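PDB 5OVS: BPH from Thiobacillus denitrificans, which probably degrades proteins or peptides as a bacterial homologue of the proteasome, assembling fourteen identical subunits into a double ring. Local coordinates for residues K[20-24]-K[25-29]; K[51-54]-K[55-59]; K[75-78]-K[79-83]; K[85-88]-K[89-93]; K[121-124]-K[125-129]. All coordinates share one frame; numbering follows the deposited sequence.

Interaction 1 of 5, residues K[20-24]-K[25-29]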
# COMPACT_ATOMS: atom_id res chain seq x y z
N THR K 20 -1.81 -11.88 34.57
CA THR K 20 -1.81 -12.21 33.14
C THR K 20 -2.81 -11.32 32.39
O THR K 20 -3.81 -10.89 32.95
CB THR K 20 -2.21 -13.67 32.92
OG1 THR K 20 -1.39 -14.54 33.71
CG2 THR K 20 -2.09 -14.06 31.45
N LYS K 21 -2.54 -11.05 31.12
CA LYS K 21 -3.49 -10.32 30.29
C LYS K 21 -3.94 -11.15 29.11
O LYS K 21 -3.18 -11.90 28.52
CB LYS K 21 -2.90 -8.99 29.78
CG LYS K 21 -2.48 -8.04 30.88
CD LYS K 21 -3.66 -7.50 31.67
CE LYS K 21 -4.48 -6.51 30.85
NZ LYS K 21 -3.66 -5.41 30.32
N TRP K 22 -5.23 -11.03 28.82
CA TRP K 22 -5.82 -11.55 27.61
C TRP K 22 -6.51 -10.33 27.03
O TRP K 22 -7.58 -9.93 27.46
CB TRP K 22 -6.78 -12.70 27.95
CG TRP K 22 -7.43 -13.36 26.77
CD1 TRP K 22 -6.81 -13.82 25.64
CD2 TRP K 22 -8.82 -13.63 26.61
NE1 TRP K 22 -7.73 -14.36 24.78
CE2 TRP K 22 -8.98 -14.26 25.35
CE3 TRP K 22 -9.97 -13.41 27.40
CZ2 TRP K 22 -10.23 -14.67 24.86
CZ3 TRP K 22 -11.21 -13.82 26.92
CH2 TRP K 22 -11.33 -14.44 25.66
N GLY K 23 -5.84 -9.70 26.07
CA GLY K 23 -6.26 -8.41 25.55
C GLY K 23 -6.22 -7.40 26.68
O GLY K 23 -5.31 -7.42 27.51
N GLY K 24 -7.23 -6.54 26.72
CA GLY K 24 -7.46 -5.64 27.85
C GLY K 24 -8.07 -6.33 29.07
O GLY K 24 -8.36 -5.67 30.08
N GLY K 25 -8.24 -7.65 28.99
CA GLY K 25 -8.76 -8.45 30.10
C GLY K 25 -7.69 -8.82 31.10
O GLY K 25 -6.56 -9.16 30.73
N LYS K 26 -8.05 -8.76 32.38
CA LYS K 26 -7.15 -9.09 33.45
C LYS K 26 -7.40 -10.49 33.95
O LYS K 26 -8.55 -10.89 34.08
CB LYS K 26 -7.33 -8.10 34.59
CG LYS K 26 -7.04 -6.68 34.19
CD LYS K 26 -7.05 -5.74 35.37
CE LYS K 26 -8.43 -5.61 35.94
NZ LYS K 26 -8.47 -4.51 36.94
N GLU K 27 -6.33 -11.22 34.21
CA GLU K 27 -6.41 -12.55 34.82
C GLU K 27 -5.48 -12.52 36.02
O GLU K 27 -4.28 -12.76 35.87
CB GLU K 27 -6.01 -13.63 33.79
CG GLU K 27 -6.92 -13.64 32.56
CD GLU K 27 -6.44 -14.53 31.41
OE1 GLU K 27 -5.26 -14.93 31.36
OE2 GLU K 27 -7.27 -14.84 30.54
N SER K 28 -6.03 -12.17 37.18
CA SER K 28 -5.23 -11.93 38.38
C SER K 28 -4.97 -13.23 39.14
O SER K 28 -5.53 -14.28 38.82
CB SER K 28 -5.90 -10.90 39.29
OG SER K 28 -6.88 -11.46 40.14
N ALA K 29 -4.11 -13.14 40.15
CA ALA K 29 -3.76 -14.30 40.97
C ALA K 29 -4.96 -14.78 41.79
O ALA K 29 -4.98 -15.90 42.30
CB ALA K 29 -2.59 -13.97 41.87
O HOH W 1 -2.33 -14.64 36.91
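The indole of Trp22 and the carboxylate of Glu27 share one side of a tight beta hairpin, their planes 23° apart. The acid comes up to the ring obliquely and touches its stem, OE2 of Glu27 lying 3.4 Å from Trp22 CB. With CG anti to the backbone N (chi1 -178°), the indole swings away from strand 25-27 and meets Tyr137 of a neighbouring subunit edge-to-face. The other branch of the acid turns toward Thr20, where OE1 of Glu27 is 3.3 Å from the methyl CG2. An extended chain thus sets the carboxylate across two residues of the opposite strand, and its OE1 accepts from Gln129 NE2 of that same neighbour.

Beneath these groups the strands are antiparallel. Thr20 and Glu27 form a hydrogen-bonded pair, with Thr20 N to Glu27 O at 2.9 Å and Glu27 N to Thr20 O at 2.8 Å. Trp22 and Gly25 form the next such pair and close a type II' turn; a side chain on Gly25 would run into Trp22 O. A water donates to Glu27 O at 2.9 Å and also holds Thr20 OG1 weakly. On the other side, bends at chi2 and chi3 curl Lys21 back until its CE sits 3.4 Å from Gly25 O, and a third at chi4 turns NZ to its salt bridge with Asp175 of a different subunit.

This two-stranded hairpin projects from the chain surface: Lys26 NZ reaches Ala171 O in helix 159-173 of one neighbour, and Trp22 and Glu27 face strands 128-131 and 134-137 of another.

Interaction 2 of 5, residues K[51-54]-K[55-59]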
# COMPACT_ATOMS: atom_id res chain seq x y z
N SER K 51 4.55 -13.68 26.47
CA SER K 51 3.40 -14.59 26.57
C SER K 51 3.53 -15.52 27.77
O SER K 51 4.60 -16.05 28.02
CB SER K 51 3.26 -15.45 25.30
OG SER K 51 2.56 -16.67 25.56
N ALA K 52 2.43 -15.72 28.48
CA ALA K 52 2.39 -16.60 29.65
C ALA K 52 2.66 -18.07 29.33
O ALA K 52 2.82 -18.88 30.23
CB ALA K 52 1.04 -16.49 30.34
N THR K 53 2.69 -18.40 28.04
CA THR K 53 2.97 -19.76 27.62
C THR K 53 4.45 -20.08 27.85
O THR K 53 4.82 -21.24 28.05
CB THR K 53 2.58 -19.94 26.15
OG1 THR K 53 1.21 -19.54 25.97
CG2 THR K 53 2.73 -21.39 25.70
N PHE K 54 5.29 -19.04 27.86
CA PHE K 54 6.73 -19.24 27.88
C PHE K 54 7.22 -19.96 29.12
O PHE K 54 8.14 -20.77 29.05
CB PHE K 54 7.48 -17.92 27.67
CG PHE K 54 7.49 -17.46 26.23
CD1 PHE K 54 8.00 -18.28 25.24
CD2 PHE K 54 6.97 -16.22 25.88
CE1 PHE K 54 8.00 -17.87 23.92
CE2 PHE K 54 6.97 -15.81 24.56
CZ PHE K 54 7.48 -16.63 23.58
N LYS K 55 6.58 -19.67 30.26
CA LYS K 55 6.94 -20.33 31.51
C LYS K 55 6.67 -21.85 31.45
O LYS K 55 7.41 -22.64 32.03
CB LYS K 55 6.24 -19.67 32.71
CG LYS K 55 4.72 -19.70 32.69
CD LYS K 55 4.17 -19.64 34.10
CE LYS K 55 2.67 -19.41 34.12
NZ LYS K 55 2.35 -17.97 33.94
N LEU K 56 5.64 -22.22 30.70
CA LEU K 56 5.29 -23.63 30.49
C LEU K 56 6.27 -24.24 29.51
O LEU K 56 6.80 -25.35 29.73
CB LEU K 56 3.87 -23.76 29.96
CG LEU K 56 2.84 -23.04 30.83
CD1 LEU K 56 1.55 -22.80 30.06
CD2 LEU K 56 2.59 -23.81 32.11
N ILE K 57 6.53 -23.52 28.43
CA ILE K 57 7.53 -23.97 27.46
C ILE K 57 8.86 -24.22 28.17
O ILE K 57 9.43 -25.31 28.04
CB ILE K 57 7.71 -22.99 26.28
CG1 ILE K 57 6.46 -22.99 25.39
CG2 ILE K 57 8.90 -23.39 25.42
CD1 ILE K 57 6.42 -21.87 24.37
N LEU K 58 9.32 -23.25 28.95
CA LEU K 58 10.68 -23.31 29.52
C LEU K 58 10.88 -24.43 30.54
O LEU K 58 11.89 -25.10 30.50
CB LEU K 58 11.09 -21.96 30.13
CG LEU K 58 11.28 -20.75 29.19
CD1 LEU K 58 12.43 -19.90 29.69
CD2 LEU K 58 11.53 -21.12 27.74
N ALA K 59 9.90 -24.62 31.42
CA ALA K 59 9.90 -25.73 32.39
C ALA K 59 9.94 -27.09 31.70
O ALA K 59 10.74 -27.94 32.04
CB ALA K 59 8.70 -25.63 33.30
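Thr53 O accepts a nearly straight bond from Ile57 N at 2.9 Å and a weak one from Leu56 N, while Phe54 O takes Leu58 N at 2.7 Å, so the backbone passes from a type I turn at 51-54 into the first turn of a helix. Ser51 supplies a capping bond, its OG accepting from Thr53 N at 3.0 Å.

Lys55 wraps back against this turn. Its CG stands between the backbone N and the carbonyl carbon (chi1 61°), which places that methylene 3.2 Å from Ala52 O; the chain then runs on and bends at its end, bringing NZ to 4.1 Å from Ala52 CB. With an alanine in place of this lysine, the carbonyl of Ala52 would probably lose its aliphatic cover.

Ile57 meets two residues with one methyl group. Its CD1 is 4.0 Å from Thr53 CG2, and it also touches CD1 of the Phe54 ring, that side chain running alongside it. Leu58 CG presses on Phe54 O at 3.1 Å.

Outward, Phe54, Lys55 and Leu58 pack on Ile48 of strand 44-48, Ile57 and Leu58 meet Leu88 and Leu84 of helix 74-91, and Thr53 OG1 bonds to Thr127 OG1 and His125 O of a neighbouring subunit.

Interaction 3 of 5, residues K[75-78]-K[79-83]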
# COMPACT_ATOMS: atom_id res chain seq x y z
N ALA K 75 28.75 -16.30 29.25
CA ALA K 75 29.03 -17.25 28.16
C ALA K 75 28.21 -18.54 28.24
O ALA K 75 27.83 -19.12 27.22
CB ALA K 75 30.51 -17.59 28.11
N ARG K 76 27.93 -19.00 29.46
CA ARG K 76 27.13 -20.21 29.65
C ARG K 76 25.66 -19.95 29.39
O ARG K 76 24.96 -20.80 28.84
CB ARG K 76 27.30 -20.78 31.05
CG ARG K 76 28.62 -21.49 31.24
CD ARG K 76 28.84 -21.89 32.70
NE ARG K 76 30.18 -22.40 32.94
CZ ARG K 76 30.67 -22.71 34.14
NH1 ARG K 76 29.93 -22.55 35.24
NH2 ARG K 76 31.91 -23.17 34.25
N ILE K 77 25.18 -18.79 29.80
CA ILE K 77 23.79 -18.43 29.58
C ILE K 77 23.55 -18.20 28.10
O ILE K 77 22.54 -18.63 27.55
CB ILE K 77 23.38 -17.18 30.40
CG1 ILE K 77 23.43 -17.49 31.90
CG2 ILE K 77 21.97 -16.70 30.00
CD1 ILE K 77 23.49 -16.25 32.78
N PHE K 78 24.48 -17.54 27.43
CA PHE K 78 24.30 -17.30 26.00
C PHE K 78 24.17 -18.61 25.22
O PHE K 78 23.33 -18.76 24.35
CB PHE K 78 25.46 -16.51 25.41
CG PHE K 78 25.40 -16.46 23.93
CD1 PHE K 78 24.40 -15.74 23.30
CD2 PHE K 78 26.26 -17.22 23.17
CE1 PHE K 78 24.29 -15.72 21.92
CE2 PHE K 78 26.16 -17.22 21.79
CZ PHE K 78 25.17 -16.47 21.17
N CYS K 79 25.04 -19.55 25.55
CA CYS K 79 25.08 -20.85 24.92
C CYS K 79 23.77 -21.62 25.10
O CYS K 79 23.24 -22.23 24.16
CB CYS K 79 26.26 -21.61 25.52
SG CYS K 79 26.50 -23.24 24.86
N VAL K 80 23.25 -21.61 26.32
CA VAL K 80 21.96 -22.25 26.64
C VAL K 80 20.81 -21.57 25.88
O VAL K 80 19.99 -22.24 25.23
CB VAL K 80 21.70 -22.20 28.16
CG1 VAL K 80 20.26 -22.56 28.49
CG2 VAL K 80 22.65 -23.14 28.88
N TRP K 81 20.75 -20.23 25.95
CA TRP K 81 19.68 -19.49 25.26
C TRP K 81 19.74 -19.64 23.76
O TRP K 81 18.71 -19.72 23.10
CB TRP K 81 19.64 -18.01 25.67
CG TRP K 81 18.43 -17.71 26.47
CD1 TRP K 81 17.40 -16.91 26.10
CD2 TRP K 81 18.08 -18.26 27.74
NE1 TRP K 81 16.44 -16.89 27.08
CE2 TRP K 81 16.83 -17.71 28.10
CE3 TRP K 81 18.71 -19.15 28.62
CZ2 TRP K 81 16.20 -18.03 29.30
CZ3 TRP K 81 18.08 -19.46 29.82
CH2 TRP K 81 16.84 -18.90 30.15
N ASN K 82 20.95 -19.71 23.20
CA ASN K 82 21.06 -19.91 21.76
C ASN K 82 20.54 -21.27 21.33
O ASN K 82 19.85 -21.37 20.33
CB ASN K 82 22.50 -19.74 21.29
CG ASN K 82 22.59 -19.50 19.79
OD1 ASN K 82 22.14 -18.46 19.29
ND2 ASN K 82 23.14 -20.46 19.07
N THR K 83 20.86 -22.32 22.09
CA THR K 83 20.30 -23.66 21.88
C THR K 83 18.78 -23.65 22.12
O THR K 83 18.02 -24.18 21.32
CB THR K 83 20.99 -24.70 22.78
OG1 THR K 83 22.37 -24.81 22.41
CG2 THR K 83 20.35 -26.08 22.67
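Phe78 and Asn82, one helical turn apart, run alongside each other in a common direction. The CB of Asn82 sits 4.2 Å above one face of the Phe78 ring, displaced toward its rim, and the amide is tilted 27° from the ring plane. With CG anti to the backbone N (chi1 170°), the ring leans along the helix beneath this neighbour. Putting an alanine at Phe78 would probably leave a gap beside Asn82 and take away the surface on which Ile57 of a neighbouring subunit packs.

The apolar pair of this turn joins Ile77 CG2 to Trp81 CE3 at 4.3 Å. Both residues pack on strands 111-115 and 118-122, which helix 74-91 covers, as expected of the layered N-terminal nucleophile hydrolase fold of proteasome subunits.

Among the polar contacts, Trp81 N gives an almost linear bond to Ile77 O at 2.9 Å, and Asn82 N reaches Phe78 O at 2.8 Å. Cys79 O is gripped twice, Thr83 N and Thr83 OG1 approaching it from opposite faces of its plane. Asn82 ND2 donates to His91 O of the same neighbouring subunit, whereas Arg76 NH1 forms a salt bridge with Asp72 OD1.

Interaction 4 of 5, residues K[85-88]-K[89-93]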
# COMPACT_ATOMS: atom_id res chain seq x y z
N HIS K 85 16.69 -21.29 21.72
CA HIS K 85 15.99 -20.60 20.63
C HIS K 85 15.68 -21.55 19.47
O HIS K 85 14.61 -21.46 18.85
CB HIS K 85 16.79 -19.41 20.13
CG HIS K 85 16.08 -18.64 19.06
ND1 HIS K 85 15.04 -17.78 19.33
CD2 HIS K 85 16.22 -18.66 17.71
CE1 HIS K 85 14.59 -17.28 18.20
NE2 HIS K 85 15.29 -17.79 17.20
N GLY K 86 16.63 -22.44 19.18
CA GLY K 86 16.45 -23.46 18.14
C GLY K 86 15.37 -24.45 18.50
O GLY K 86 14.68 -24.95 17.62
N ALA K 87 15.21 -24.73 19.79
CA ALA K 87 14.11 -25.57 20.26
C ALA K 87 12.77 -24.83 20.25
O ALA K 87 11.74 -25.44 19.98
CB ALA K 87 14.42 -26.11 21.65
N LEU K 88 12.77 -23.53 20.55
CA LEU K 88 11.53 -22.72 20.49
C LEU K 88 10.92 -22.73 19.09
O LEU K 88 9.70 -22.80 18.95
CB LEU K 88 11.78 -21.28 20.90
CG LEU K 88 12.13 -21.04 22.37
CD1 LEU K 88 12.54 -19.60 22.61
CD2 LEU K 88 10.98 -21.42 23.29
N LYS K 89 11.76 -22.65 18.08
CA LYS K 89 11.31 -22.70 16.70
C LYS K 89 10.90 -24.11 16.30
O LYS K 89 9.87 -24.30 15.66
CB LYS K 89 12.41 -22.24 15.76
CG LYS K 89 12.74 -20.78 15.92
CD LYS K 89 13.95 -20.41 15.09
CE LYS K 89 13.60 -20.33 13.61
NZ LYS K 89 14.82 -20.02 12.81
N GLU K 90 11.72 -25.09 16.68
CA GLU K 90 11.53 -26.46 16.20
C GLU K 90 10.39 -27.22 16.88
O GLU K 90 9.68 -27.95 16.21
CB GLU K 90 12.82 -27.25 16.35
CG GLU K 90 12.79 -28.57 15.59
CD GLU K 90 13.91 -29.51 15.96
OE1 GLU K 90 14.82 -29.08 16.71
OE2 GLU K 90 13.88 -30.67 15.51
N HIS K 91 10.23 -27.08 18.19
CA HIS K 91 9.25 -27.87 18.94
C HIS K 91 8.09 -27.10 19.52
O HIS K 91 7.08 -27.71 19.84
CB HIS K 91 9.93 -28.63 20.08
CG HIS K 91 11.12 -29.43 19.64
ND1 HIS K 91 11.01 -30.61 18.94
CD2 HIS K 91 12.45 -29.21 19.79
CE1 HIS K 91 12.21 -31.09 18.68
NE2 HIS K 91 13.11 -30.26 19.19
N TYR K 92 8.21 -25.79 19.70
CA TYR K 92 7.20 -25.03 20.44
C TYR K 92 6.53 -23.90 19.64
O TYR K 92 5.83 -23.06 20.21
CB TYR K 92 7.80 -24.47 21.74
CG TYR K 92 8.38 -25.51 22.68
CD1 TYR K 92 7.57 -26.23 23.55
CD2 TYR K 92 9.75 -25.76 22.72
CE1 TYR K 92 8.11 -27.19 24.41
CE2 TYR K 92 10.30 -26.69 23.58
CZ TYR K 92 9.47 -27.41 24.41
OH TYR K 92 10.03 -28.33 25.26
N TYR K 93 6.75 -23.90 18.33
CA TYR K 93 5.96 -23.08 17.40
C TYR K 93 6.13 -21.56 17.59
O TYR K 93 5.17 -20.79 17.49
CB TYR K 93 4.49 -23.50 17.46
CG TYR K 93 4.33 -25.00 17.31
CD1 TYR K 93 4.54 -25.63 16.08
CD2 TYR K 93 3.99 -25.79 18.40
CE1 TYR K 93 4.42 -27.00 15.93
CE2 TYR K 93 3.86 -27.17 18.27
CZ TYR K 93 4.08 -27.77 17.03
OH TYR K 93 3.96 -29.13 16.89
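His85 and Lys89 are brought together by their torsions: the histidine holds CG anti to its backbone N (chi1 -177°), and the lysine, with CG anti to the carbonyl carbon (chi1 -67°) and CD continuing extended, lays CD 3.6 Å from His85 NE2; a bend at chi3 (74°) then turns CE and the ammonium group onward. The two side chains approach at a slant, the imidazole meeting methylenes while NZ of Lys89 ends 4.9 Å from NE2 of His85.

Further along, the edge of the Tyr92 ring faces Leu88 CA near the ring plane, and its CD2 is 3.4 Å from Ala87 O. One face of that ring is covered by His91 CB, 3.9 Å above it and offset toward the rim. Ala87 CB touches His91 CD2 at 4.1 Å. The backbone bond from His91 N to Ala87 O is firm at 2.9 Å, but the next, from Tyr92 N to Leu88 O, is weak. Tyr92 OH bonds to Asp60 OD2 of helix 54-64, and Tyr93 packs edge-to-face with His85 of a neighbouring subunit.

Glu105 OE1 takes both a salt bridge from Lys89 NZ and a hydrogen bond with His85 NE2, while His85 ND1 pairs with Ser107 OG. The imidazole is thus fixed at both nitrogens, and the acid and the ammonium probably pull its ionisation in opposite directions, the carboxylate encouraging a second proton and the lysine opposing it.

Interaction 5 of 5, residues K[121-124]-K[125-129]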
# COMPACT_ATOMS: atom_id res chain seq x y z
N GLY K 121 20.57 -11.20 32.99
CA GLY K 121 19.39 -11.07 32.16
C GLY K 121 19.69 -11.49 30.75
O GLY K 121 20.83 -11.39 30.31
N VAL K 122 18.67 -11.97 30.06
CA VAL K 122 18.76 -12.28 28.65
C VAL K 122 17.59 -11.61 27.98
O VAL K 122 16.45 -11.97 28.24
CB VAL K 122 18.66 -13.78 28.35
CG1 VAL K 122 19.03 -14.06 26.89
CG2 VAL K 122 19.54 -14.57 29.28
N ALA K 123 17.87 -10.61 27.14
CA ALA K 123 16.82 -9.94 26.41
C ALA K 123 16.43 -10.83 25.23
O ALA K 123 17.10 -11.83 24.94
CB ALA K 123 17.28 -8.57 25.94
N ALA K 124 15.35 -10.45 24.55
CA ALA K 124 14.73 -11.26 23.49
C ALA K 124 15.67 -11.63 22.34
O ALA K 124 15.51 -12.70 21.74
CB ALA K 124 13.50 -10.53 22.95
N HIS K 125 16.64 -10.77 22.05
CA HIS K 125 17.61 -11.04 21.00
C HIS K 125 18.88 -11.75 21.53
O HIS K 125 19.95 -11.64 20.92
CB HIS K 125 17.93 -9.74 20.27
CG HIS K 125 16.74 -9.13 19.60
ND1 HIS K 125 15.98 -8.14 20.18
CD2 HIS K 125 16.16 -9.40 18.40
CE1 HIS K 125 14.99 -7.81 19.37
NE2 HIS K 125 15.07 -8.57 18.28
N ARG K 126 18.73 -12.47 22.64
CA ARG K 126 19.80 -13.24 23.29
C ARG K 126 20.98 -12.39 23.79
O ARG K 126 22.11 -12.88 23.92
CB ARG K 126 20.22 -14.44 22.44
CG ARG K 126 19.13 -15.51 22.48
CD ARG K 126 19.20 -16.53 21.35
NE ARG K 126 19.36 -15.91 20.04
CZ ARG K 126 18.41 -15.23 19.39
NH1 ARG K 126 17.20 -15.04 19.93
NH2 ARG K 126 18.67 -14.72 18.20
N THR K 127 20.68 -11.14 24.11
CA THR K 127 21.62 -10.24 24.73
C THR K 127 21.76 -10.60 26.19
O THR K 127 20.90 -10.25 26.98
CB THR K 127 21.08 -8.79 24.69
OG1 THR K 127 20.63 -8.49 23.37
CG2 THR K 127 22.14 -7.80 25.14
N VAL K 128 22.83 -11.30 26.53
CA VAL K 128 23.06 -11.73 27.91
C VAL K 128 23.88 -10.69 28.66
O VAL K 128 24.91 -10.25 28.17
CB VAL K 128 23.84 -13.06 27.99
CG1 VAL K 128 23.97 -13.50 29.44
CG2 VAL K 128 23.18 -14.13 27.14
N GLN K 129 23.44 -10.37 29.86
CA GLN K 129 24.08 -9.33 30.67
C GLN K 129 24.23 -9.80 32.10
O GLN K 129 23.37 -10.50 32.61
CB GLN K 129 23.26 -8.02 30.58
CG GLN K 129 23.13 -7.53 29.15
CD GLN K 129 22.51 -6.15 29.02
OE1 GLN K 129 21.33 -5.93 29.32
NE2 GLN K 129 23.30 -5.21 28.54
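Val122 and Val128 face each other across an antiparallel beta hairpin at the edge of a five-stranded sheet, CG1 of Val122 lying 4.2 Å from CG2 of Val128. They form a non-hydrogen-bonded pair. The same CG1 of Val122, anti to the backbone N (chi1 -169°), also reaches 3.8 Å from Arg126 CA, so one branch touches both the partner strand and the turn. Nearer the loop, Ala123 and Thr127 meet CB to CB at 4.0 Å.

The backbone holds these side chains in register. Gly121 and Gln129 exchange two bonds, Gly121 N to Gln129 O at 2.9 Å and Gln129 N to Gly121 O at 2.8 Å. Ala123 N then donates to Thr127 O, and Arg126 N to Ala123 O, both from above the carbonyl plane; the second of these closes the type I turn 123-126.

Around this shell, the loop is pinned by polar partners of its own chain. Ala124 N donates to Asp110 OD1, and His125 NE2 bonds to Asp102 OD2. The Arg126 chain bends at chi3 and spreads its guanidinium between Glu105 O, held by NH2, and Ser107 OG, held by NH1. Helix 74-91 lies over the valines, Ile77 and Trp81 against Val122 and Phe78 against Val128, while Val128 O accepts from Asn34 ND2 of a neighbouring subunit.

Two CA-H...O contacts fill in the ladder beside the valine pair: Val128 CA lies 3.3 Å from Gly121 O, and Val122 CA 3.4 Å from Thr127 O, with 149° at its hydrogen.

In the fold
From the N terminus the five contacts come in series; none nests within or crosses another. Interaction 1 closes the small hairpin 20-27, and Thr20 CG2 touches Ala52 CB in interaction 2, where a loop enters helix 54-64. The next helix, 74-91, carries interactions 3 and 4 on adjoining segments. Ile57 of interaction 2 packs on Leu88 and Tyr92 of interaction 4, while Leu58 meets Trp81 of interaction 3, tying the two helices together. Interaction 5 closes the hairpin 118-131 and receives the helix through Ile77, Phe78 and Trp81. Interactions 1 and 3 lie on opposite sides of the chain's centre, their own centres about 31 Å apart.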